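Local coordinates for protein response regulator (Helicobacter pylori, PDB 2PLN) that probably acts as an orphan response regulator that binds promoter DNA to control transcription, this chain being its N-terminal receiver domain, at residues 67-81 and 103-117. Sequence-based numbering, arbitrary orientation.
Sequences MVSDKNALSFVSRIK and HAFEQGADDYIAKPY
The carbonyl oxygen of L74 is gripped by two donors that arrive from opposite faces of its plane. One is S78 N, the ordinary helical partner; the other is the side-chain amide of Q107, whose NE2 lies 3.0 Å from L74 O, well above the carbonyl plane, in a bent bond of 140° at the hydrogen. A bend at chi2 (-83°) turns the Q107 amide toward helix 73-83, where NE2 also rests on S78 CB. Beside this bond L74 pushes one branch into the neighbouring helix: CD1 sits 3.5 Å from A104 N and touches the CB atoms of H103 and A104. One turn on, V77 CG1 packs against Q107 O and A109 N, with A109 CB as its apolar neighbour, and V77 also packs on V91 of the central sheet.

G108, with positive phi, forms the Schellman motif after helix 98-106, and the aliphatic chain of K81 runs over its carbonyl, CE being 3.5 Å from G108 O. Bends along that chain bring NZ to a salt bridge with D110 OD2 (3.0 Å), an oxygen that also accepts from V89 N.

At the other end, the selenomethionine M67 meets I113 CD1 through SE at 4.1 Å and approaches the Y117 ring obliquely, a Met-aromatic contact; its CE lies 3.7 Å from Y117 OH, which is hydrogen-bonded to S92. S69 OG lies against K115 CD, while K115 NZ pairs with E25. The L74, V77 and Q107 contacts pair helices 73-83 and 98-106, while M67 and S69 meet strand 111-114 and its following loop beside helix 28-40, within the parallel 2-1-3-4-5 sheet architecture of the CheY-like receiver fold.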
HETATM    1  N   MSE A  67      13.068   0.807  -0.934  1.00 14.19           N
HETATM    2  CA  MSE A  67      12.249   1.019  -2.109  1.00 16.40           C
HETATM    3  C   MSE A  67      13.102   0.840  -3.350  1.00 15.25           C
HETATM    4  O   MSE A  67      14.171   1.444  -3.476  1.00 14.63           O
HETATM    5  CB  MSE A  67      11.603   2.406  -2.118  1.00 16.67           C
HETATM    6  CG  MSE A  67      10.567   2.500  -3.236  1.00 17.23           C
HETATM    7 SE   MSE A  67       9.363   3.994  -3.085  1.00 28.01          SE
HETATM    8  CE  MSE A  67      10.660   5.415  -2.973  1.00 18.89           C
ATOM      9  N   VAL A  68      12.645  -0.007  -4.259  1.00 14.58           N
ATOM     10  CA  VAL A  68      13.463  -0.371  -5.417  1.00 14.57           C
ATOM     11  C   VAL A  68      12.699  -0.098  -6.702  1.00 15.78           C
ATOM     12  O   VAL A  68      11.537  -0.489  -6.837  1.00 14.19           O
ATOM     13  CB  VAL A  68      13.958  -1.848  -5.338  1.00 15.19           C
ATOM     14  CG1 VAL A  68      12.804  -2.862  -5.098  1.00 15.95           C
ATOM     15  CG2 VAL A  68      14.757  -2.246  -6.579  1.00 15.39           C
ATOM     16  N   SER A  69      13.355   0.621  -7.604  1.00 18.10           N
ATOM     17  CA  SER A  69      12.934   0.783  -9.003  1.00 22.16           C
ATOM     18  C   SER A  69      14.082   0.264  -9.803  1.00 24.01           C
ATOM     19  O   SER A  69      15.169   0.847  -9.777  1.00 25.62           O
ATOM     20  CB  SER A  69      12.752   2.248  -9.378  1.00 22.45           C
ATOM     21  OG  SER A  69      12.001   2.923  -8.416  1.00 25.21           O
ATOM     22  N   ASP A  70      13.854  -0.845 -10.485  1.00 26.00           N
ATOM     23  CA  ASP A  70      14.857  -1.500 -11.295  1.00 27.57           C
ATOM     24  C   ASP A  70      14.127  -2.530 -12.163  1.00 28.86           C
ATOM     25  O   ASP A  70      13.066  -3.028 -11.794  1.00 28.40           O
ATOM     26  CB  ASP A  70      15.840  -2.228 -10.395  1.00 27.54           C
ATOM     27  CG  ASP A  70      17.060  -2.732 -11.144  1.00 28.36           C
ATOM     28  OD1 ASP A  70      17.081  -3.929 -11.519  1.00 26.94           O
ATOM     29  OD2 ASP A  70      18.039  -1.998 -11.378  1.00 28.65           O
ATOM     30  N   LYS A  71      14.721  -2.874 -13.304  1.00 30.19           N
ATOM     31  CA  LYS A  71      14.151  -3.884 -14.197  1.00 31.55           C
ATOM     32  C   LYS A  71      14.066  -5.256 -13.551  1.00 30.65           C
ATOM     33  O   LYS A  71      13.121  -6.005 -13.809  1.00 31.09           O
ATOM     34  CB  LYS A  71      14.971  -3.991 -15.496  1.00 31.31           C
ATOM     35  CG  LYS A  71      15.054  -2.701 -16.322  1.00 34.01           C
ATOM     36  CD  LYS A  71      15.586  -2.956 -17.748  1.00 33.93           C
ATOM     37  CE  LYS A  71      16.841  -3.843 -17.782  1.00 37.68           C
ATOM     38  NZ  LYS A  71      18.053  -3.146 -17.254  1.00 40.03           N
ATOM     39  N   ASN A  72      15.072  -5.606 -12.756  1.00 29.67           N
ATOM     40  CA  ASN A  72      15.139  -6.922 -12.108  1.00 28.40           C
ATOM     41  C   ASN A  72      14.647  -6.863 -10.672  1.00 26.88           C
ATOM     42  O   ASN A  72      15.163  -7.587  -9.786  1.00 26.01           O
ATOM     43  CB  ASN A  72      16.583  -7.457 -12.111  1.00 29.26           C
ATOM     44  CG  ASN A  72      17.193  -7.520 -13.493  1.00 31.26           C
ATOM     45  OD1 ASN A  72      16.585  -8.021 -14.437  1.00 33.10           O
ATOM     46  ND2 ASN A  72      18.429  -7.042 -13.609  1.00 33.34           N
ATOM     47  N   ALA A  73      13.656  -6.008 -10.421  1.00 25.22           N
ATOM     48  CA  ALA A  73      13.248  -5.770  -9.038  1.00 23.41           C
ATOM     49  C   ALA A  73      12.639  -7.025  -8.424  1.00 22.18           C
ATOM     50  O   ALA A  73      12.869  -7.315  -7.270  1.00 21.23           O
ATOM     51  CB  ALA A  73      12.312  -4.559  -8.918  1.00 22.84           C
ATOM     52  N   LEU A  74      11.891  -7.791  -9.210  1.00 22.11           N
ATOM     53  CA  LEU A  74      11.097  -8.885  -8.641  1.00 21.81           C
ATOM     54  C   LEU A  74      11.928 -10.023  -8.036  1.00 20.59           C
ATOM     55  O   LEU A  74      11.600 -10.524  -6.960  1.00 20.47           O
ATOM     56  CB  LEU A  74      10.143  -9.432  -9.699  1.00 23.03           C
ATOM     57  CG  LEU A  74       8.939  -8.578 -10.144  1.00 25.61           C
ATOM     58  CD1 LEU A  74       7.824  -8.695  -9.161  1.00 27.66           C
ATOM     59  CD2 LEU A  74       9.238  -7.089 -10.421  1.00 29.22           C
ATOM     60  N   SER A  75      12.997 -10.443  -8.716  1.00 19.54           N
ATOM     61  CA  SER A  75      13.861 -11.487  -8.126  1.00 18.82           C
ATOM     62  C   SER A  75      14.507 -10.964  -6.855  1.00 18.19           C
ATOM     63  O   SER A  75      14.642 -11.672  -5.871  1.00 17.87           O
ATOM     64  CB  SER A  75      14.916 -11.992  -9.112  1.00 19.17           C
ATOM     65  OG  SER A  75      15.737 -10.923  -9.540  1.00 21.64           O
ATOM     66  N   PHE A  76      14.900  -9.692  -6.887  1.00 18.07           N
ATOM     67  CA  PHE A  76      15.469  -9.025  -5.714  1.00 17.32           C
ATOM     68  C   PHE A  76      14.491  -9.049  -4.535  1.00 17.11           C
ATOM     69  O   PHE A  76      14.891  -9.266  -3.382  1.00 16.89           O
ATOM     70  CB  PHE A  76      15.839  -7.610  -6.132  1.00 17.18           C
ATOM     71  CG  PHE A  76      16.154  -6.676  -5.004  1.00 17.01           C
ATOM     72  CD1 PHE A  76      15.178  -5.802  -4.505  1.00 16.88           C
ATOM     73  CD2 PHE A  76      17.444  -6.622  -4.473  1.00 17.26           C
ATOM     74  CE1 PHE A  76      15.470  -4.910  -3.505  1.00 16.43           C
ATOM     75  CE2 PHE A  76      17.745  -5.728  -3.469  1.00 18.52           C
ATOM     76  CZ  PHE A  76      16.754  -4.867  -2.975  1.00 17.25           C
ATOM     77  N   VAL A  77      13.200  -8.826  -4.828  1.00 16.93           N
ATOM     78  CA  VAL A  77      12.181  -8.794  -3.770  1.00 16.50           C
ATOM     79  C   VAL A  77      12.213 -10.138  -3.028  1.00 16.86           C
ATOM     80  O   VAL A  77      12.289 -10.184  -1.807  1.00 16.44           O
ATOM     81  CB  VAL A  77      10.780  -8.465  -4.322  1.00 16.03           C
ATOM     82  CG1 VAL A  77       9.701  -8.735  -3.304  1.00 16.89           C
ATOM     83  CG2 VAL A  77      10.721  -6.983  -4.772  1.00 14.91           C
ATOM     84  N   SER A  78      12.139 -11.222  -3.790  1.00 16.76           N
ATOM     85  CA  SER A  78      12.171 -12.547  -3.199  1.00 18.71           C
ATOM     86  C   SER A  78      13.474 -12.824  -2.414  1.00 18.02           C
ATOM     87  O   SER A  78      13.423 -13.390  -1.343  1.00 17.22           O
ATOM     88  CB  SER A  78      11.955 -13.611  -4.279  1.00 19.53           C
ATOM     89  OG  SER A  78      11.871 -14.870  -3.654  1.00 25.40           O
ATOM     90  N   ARG A  79      14.627 -12.422  -2.953  1.00 18.31           N
ATOM     91  CA  ARG A  79      15.909 -12.649  -2.239  1.00 18.55           C
ATOM     92  C   ARG A  79      15.944 -11.954  -0.888  1.00 18.56           C
ATOM     93  O   ARG A  79      16.373 -12.546   0.126  1.00 18.75           O
ATOM     94  CB  ARG A  79      17.112 -12.188  -3.051  1.00 18.17           C
ATOM     95  CG  ARG A  79      17.473 -13.057  -4.208  1.00 17.23           C
ATOM     96  CD  ARG A  79      18.861 -12.780  -4.731  1.00 18.49           C
ATOM     97  NE  ARG A  79      19.072 -11.395  -5.164  1.00 16.63           N
ATOM     98  CZ  ARG A  79      18.647 -10.902  -6.329  1.00 17.94           C
ATOM     99  NH1 ARG A  79      17.966 -11.663  -7.194  1.00 18.91           N
ATOM    100  NH2 ARG A  79      18.886  -9.644  -6.631  1.00 15.80           N
ATOM    101  N   ILE A  80      15.442 -10.717  -0.849  1.00 18.70           N
ATOM    102  CA  ILE A  80      15.455  -9.895   0.378  1.00 19.00           C
ATOM    103  C   ILE A  80      14.435 -10.386   1.387  1.00 19.06           C
ATOM    104  O   ILE A  80      14.696 -10.403   2.611  1.00 19.19           O
ATOM    105  CB  ILE A  80      15.191  -8.378   0.023  1.00 19.33           C
ATOM    106  CG1 ILE A  80      16.345  -7.815  -0.795  1.00 20.01           C
ATOM    107  CG2 ILE A  80      14.928  -7.546   1.312  1.00 20.02           C
ATOM    108  CD1 ILE A  80      17.691  -7.962  -0.155  1.00 22.39           C
ATOM    109  N   LYS A  81      13.266 -10.762   0.892  1.00 19.53           N
ATOM    110  CA  LYS A  81      12.203 -11.321   1.745  1.00 20.43           C
ATOM    111  C   LYS A  81      12.655 -12.619   2.412  1.00 21.80           C
ATOM    112  O   LYS A  81      12.191 -12.957   3.515  1.00 21.82           O
ATOM    113  CB  LYS A  81      10.918 -11.577   0.946  1.00 21.58           C
ATOM    114  CG  LYS A  81      10.095 -10.320   0.552  1.00 20.78           C
ATOM    115  CD  LYS A  81      10.069  -9.248   1.627  1.00 25.16           C
ATOM    116  CE  LYS A  81       9.023  -9.423   2.723  1.00 26.43           C
ATOM    117  NZ  LYS A  81       8.525  -8.045   3.197  1.00 28.61           N
ATOM    118  N   HIS A 103       2.546  -9.986  -9.468  1.00 17.56           N
ATOM    119  CA  HIS A 103       3.778 -10.710  -9.172  1.00 18.04           C
ATOM    120  C   HIS A 103       4.492 -10.115  -7.958  1.00 17.00           C
ATOM    121  O   HIS A 103       4.937 -10.853  -7.094  1.00 16.82           O
ATOM    122  CB  HIS A 103       4.740 -10.705 -10.359  1.00 20.03           C
ATOM    123  CG  HIS A 103       4.415 -11.730 -11.404  1.00 26.11           C
ATOM    124  ND1 HIS A 103       4.767 -11.576 -12.730  1.00 30.91           N
ATOM    125  CD2 HIS A 103       3.779 -12.924 -11.319  1.00 30.03           C
ATOM    126  CE1 HIS A 103       4.357 -12.630 -13.417  1.00 32.80           C
ATOM    127  NE2 HIS A 103       3.763 -13.468 -12.584  1.00 33.17           N
ATOM    128  N   ALA A 104       4.589  -8.788  -7.897  1.00 15.42           N
ATOM    129  CA  ALA A 104       5.312  -8.129  -6.814  1.00 15.63           C
ATOM    130  C   ALA A 104       4.673  -8.488  -5.494  1.00 15.28           C
ATOM    131  O   ALA A 104       5.351  -8.856  -4.560  1.00 16.10           O
ATOM    132  CB  ALA A 104       5.334  -6.602  -7.013  1.00 15.18           C
ATOM    133  N   PHE A 105       3.356  -8.406  -5.429  1.00 14.21           N
ATOM    134  CA  PHE A 105       2.666  -8.763  -4.193  1.00 15.33           C
ATOM    135  C   PHE A 105       2.796 -10.246  -3.865  1.00 16.13           C
ATOM    136  O   PHE A 105       3.038 -10.620  -2.703  1.00 16.91           O
ATOM    137  CB  PHE A 105       1.216  -8.340  -4.271  1.00 14.39           C
ATOM    138  CG  PHE A 105       1.006  -6.882  -3.997  1.00 13.58           C
ATOM    139  CD1 PHE A 105       1.402  -6.316  -2.743  1.00 13.47           C
ATOM    140  CD2 PHE A 105       0.374  -6.079  -4.925  1.00 13.02           C
ATOM    141  CE1 PHE A 105       1.194  -4.946  -2.468  1.00 11.72           C
ATOM    142  CE2 PHE A 105       0.153  -4.694  -4.662  1.00 12.10           C
ATOM    143  CZ  PHE A 105       0.554  -4.140  -3.426  1.00 13.87           C
ATOM    144  N   GLU A 106       2.654 -11.083  -4.882  1.00 17.94           N
ATOM    145  CA  GLU A 106       2.806 -12.517  -4.669  1.00 21.47           C
ATOM    146  C   GLU A 106       4.224 -12.879  -4.194  1.00 21.58           C
ATOM    147  O   GLU A 106       4.380 -13.736  -3.319  1.00 23.47           O
ATOM    148  CB  GLU A 106       2.349 -13.308  -5.902  1.00 21.40           C
ATOM    149  CG  GLU A 106       0.825 -13.217  -6.106  1.00 23.25           C
ATOM    150  CD  GLU A 106       0.333 -14.010  -7.309  1.00 23.36           C
ATOM    151  OE1 GLU A 106       1.184 -14.494  -8.093  1.00 26.54           O
ATOM    152  OE2 GLU A 106      -0.907 -14.136  -7.462  1.00 28.71           O
ATOM    153  N   GLN A 107       5.238 -12.180  -4.711  1.00 21.67           N
ATOM    154  CA  GLN A 107       6.630 -12.330  -4.280  1.00 21.65           C
ATOM    155  C   GLN A 107       6.911 -11.784  -2.874  1.00 20.92           C
ATOM    156  O   GLN A 107       7.998 -11.998  -2.334  1.00 20.62           O
ATOM    157  CB  GLN A 107       7.554 -11.583  -5.236  1.00 23.16           C
ATOM    158  CG  GLN A 107       7.595 -12.102  -6.642  1.00 28.57           C
ATOM    159  CD  GLN A 107       8.536 -13.241  -6.766  1.00 26.91           C
ATOM    160  OE1 GLN A 107       8.168 -14.391  -6.492  1.00 36.02           O
ATOM    161  NE2 GLN A 107       9.767 -12.945  -7.165  1.00 34.39           N
ATOM    162  N   GLY A 108       5.953 -11.061  -2.299  1.00 18.68           N
ATOM    163  CA  GLY A 108       6.027 -10.647  -0.904  1.00 17.09           C
ATOM    164  C   GLY A 108       6.289  -9.150  -0.726  1.00 15.56           C
ATOM    165  O   GLY A 108       6.580  -8.699   0.375  1.00 14.93           O
ATOM    166  N   ALA A 109       6.221  -8.384  -1.812  1.00 14.76           N
ATOM    167  CA  ALA A 109       6.375  -6.910  -1.682  1.00 13.77           C
ATOM    168  C   ALA A 109       5.270  -6.333  -0.800  1.00 13.61           C
ATOM    169  O   ALA A 109       4.158  -6.803  -0.813  1.00 12.98           O
ATOM    170  CB  ALA A 109       6.365  -6.233  -3.061  1.00 14.62           C
ATOM    171  N   ASP A 110       5.599  -5.301  -0.035  1.00 12.41           N
ATOM    172  CA  ASP A 110       4.641  -4.658   0.840  1.00 13.29           C
ATOM    173  C   ASP A 110       3.855  -3.590   0.096  1.00 13.06           C
ATOM    174  O   ASP A 110       2.769  -3.186   0.541  1.00 13.00           O
ATOM    175  CB  ASP A 110       5.380  -4.069   2.041  1.00 13.70           C
ATOM    176  CG  ASP A 110       5.993  -5.137   2.895  1.00 16.26           C
ATOM    177  OD1 ASP A 110       5.207  -5.857   3.551  1.00 19.65           O
ATOM    178  OD2 ASP A 110       7.215  -5.360   2.934  1.00 14.27           O
ATOM    179  N   ASP A 111       4.395  -3.121  -1.032  1.00 11.65           N
ATOM    180  CA  ASP A 111       3.640  -2.208  -1.838  1.00 11.34           C
ATOM    181  C   ASP A 111       4.163  -2.212  -3.260  1.00 11.59           C
ATOM    182  O   ASP A 111       5.279  -2.693  -3.544  1.00 11.67           O
ATOM    183  CB  ASP A 111       3.725  -0.795  -1.226  1.00 11.61           C
ATOM    184  CG  ASP A 111       2.446   0.024  -1.425  1.00 12.17           C
ATOM    185  OD1 ASP A 111       1.691  -0.220  -2.415  1.00 12.59           O
ATOM    186  OD2 ASP A 111       2.148   0.951  -0.640  1.00 11.22           O
ATOM    187  N   TYR A 112       3.338  -1.685  -4.153  1.00 11.94           N
ATOM    188  CA  TYR A 112       3.678  -1.504  -5.556  1.00 13.41           C
ATOM    189  C   TYR A 112       3.199  -0.107  -5.952  1.00 14.00           C
ATOM    190  O   TYR A 112       2.006   0.224  -5.811  1.00 13.99           O
ATOM    191  CB  TYR A 112       2.994  -2.585  -6.394  1.00 13.32           C
ATOM    192  CG  TYR A 112       3.337  -2.542  -7.871  1.00 15.21           C
ATOM    193  CD1 TYR A 112       2.460  -1.973  -8.782  1.00 15.06           C
ATOM    194  CD2 TYR A 112       4.545  -3.084  -8.366  1.00 14.83           C
ATOM    195  CE1 TYR A 112       2.767  -1.945 -10.172  1.00 16.16           C
ATOM    196  CE2 TYR A 112       4.844  -3.058  -9.752  1.00 14.50           C
ATOM    197  CZ  TYR A 112       3.959  -2.481 -10.633  1.00 15.97           C
ATOM    198  OH  TYR A 112       4.270  -2.433 -12.015  1.00 17.89           O
ATOM    199  N   ILE A 113       4.122   0.724  -6.434  1.00 13.89           N
ATOM    200  CA  ILE A 113       3.828   2.145  -6.557  1.00 15.89           C
ATOM    201  C   ILE A 113       4.178   2.537  -7.989  1.00 17.10           C
ATOM    202  O   ILE A 113       5.282   2.288  -8.442  1.00 17.31           O
ATOM    203  CB  ILE A 113       4.670   2.959  -5.530  1.00 16.33           C
ATOM    204  CG1 ILE A 113       4.364   2.513  -4.088  1.00 16.74           C
ATOM    205  CG2 ILE A 113       4.493   4.502  -5.713  1.00 16.89           C
ATOM    206  CD1 ILE A 113       5.443   2.891  -3.130  1.00 18.51           C
ATOM    207  N   ALA A 114       3.225   3.106  -8.722  1.00 18.92           N
ATOM    208  CA  ALA A 114       3.527   3.580 -10.073  1.00 20.00           C
ATOM    209  C   ALA A 114       4.342   4.863 -10.009  1.00 21.36           C
ATOM    210  O   ALA A 114       4.103   5.723  -9.154  1.00 21.58           O
ATOM    211  CB  ALA A 114       2.245   3.834 -10.854  1.00 20.05           C
ATOM    212  N   LYS A 115       5.324   4.956 -10.901  1.00 22.22           N
ATOM    213  CA  LYS A 115       6.027   6.204 -11.166  1.00 24.99           C
ATOM    214  C   LYS A 115       5.447   6.798 -12.449  1.00 26.30           C
ATOM    215  O   LYS A 115       5.071   6.043 -13.365  1.00 26.76           O
ATOM    216  CB  LYS A 115       7.508   5.941 -11.379  1.00 24.83           C
ATOM    217  CG  LYS A 115       8.207   5.496 -10.121  1.00 25.83           C
ATOM    218  CD  LYS A 115       9.638   5.104 -10.418  1.00 26.80           C
ATOM    219  CE  LYS A 115      10.541   6.295 -10.373  1.00 27.85           C
ATOM    220  NZ  LYS A 115      11.896   5.868 -10.847  1.00 30.94           N
ATOM    221  N   PRO A 116       5.395   8.124 -12.551  1.00 28.19           N
ATOM    222  CA  PRO A 116       5.819   9.089 -11.499  1.00 28.66           C
ATOM    223  C   PRO A 116       4.951   9.171 -10.245  1.00 29.00           C
ATOM    224  O   PRO A 116       3.751   8.892 -10.308  1.00 30.10           O
ATOM    225  CB  PRO A 116       5.832  10.441 -12.242  1.00 29.43           C
ATOM    226  CG  PRO A 116       5.022  10.247 -13.461  1.00 28.88           C
ATOM    227  CD  PRO A 116       4.968   8.787 -13.798  1.00 27.98           C
ATOM    228  N   TYR A 117       5.553   9.553  -9.112  1.00 28.33           N
ATOM    229  CA  TYR A 117       4.844   9.659  -7.824  1.00 27.75           C
ATOM    230  C   TYR A 117       3.826  10.811  -7.784  1.00 28.97           C
ATOM    231  O   TYR A 117       3.983  11.807  -8.495  1.00 29.46           O
ATOM    232  CB  TYR A 117       5.834   9.779  -6.646  1.00 25.80           C
ATOM    233  CG  TYR A 117       6.875   8.689  -6.612  1.00 24.67           C
ATOM    234  CD1 TYR A 117       8.216   8.949  -6.928  1.00 21.94           C
ATOM    235  CD2 TYR A 117       6.518   7.385  -6.303  1.00 24.53           C
ATOM    236  CE1 TYR A 117       9.159   7.941  -6.919  1.00 19.49           C
ATOM    237  CE2 TYR A 117       7.466   6.375  -6.282  1.00 23.89           C
ATOM    238  CZ  TYR A 117       8.776   6.648  -6.589  1.00 22.56           C
ATOM    239  OH  TYR A 117       9.683   5.613  -6.565  1.00 19.80           O
TER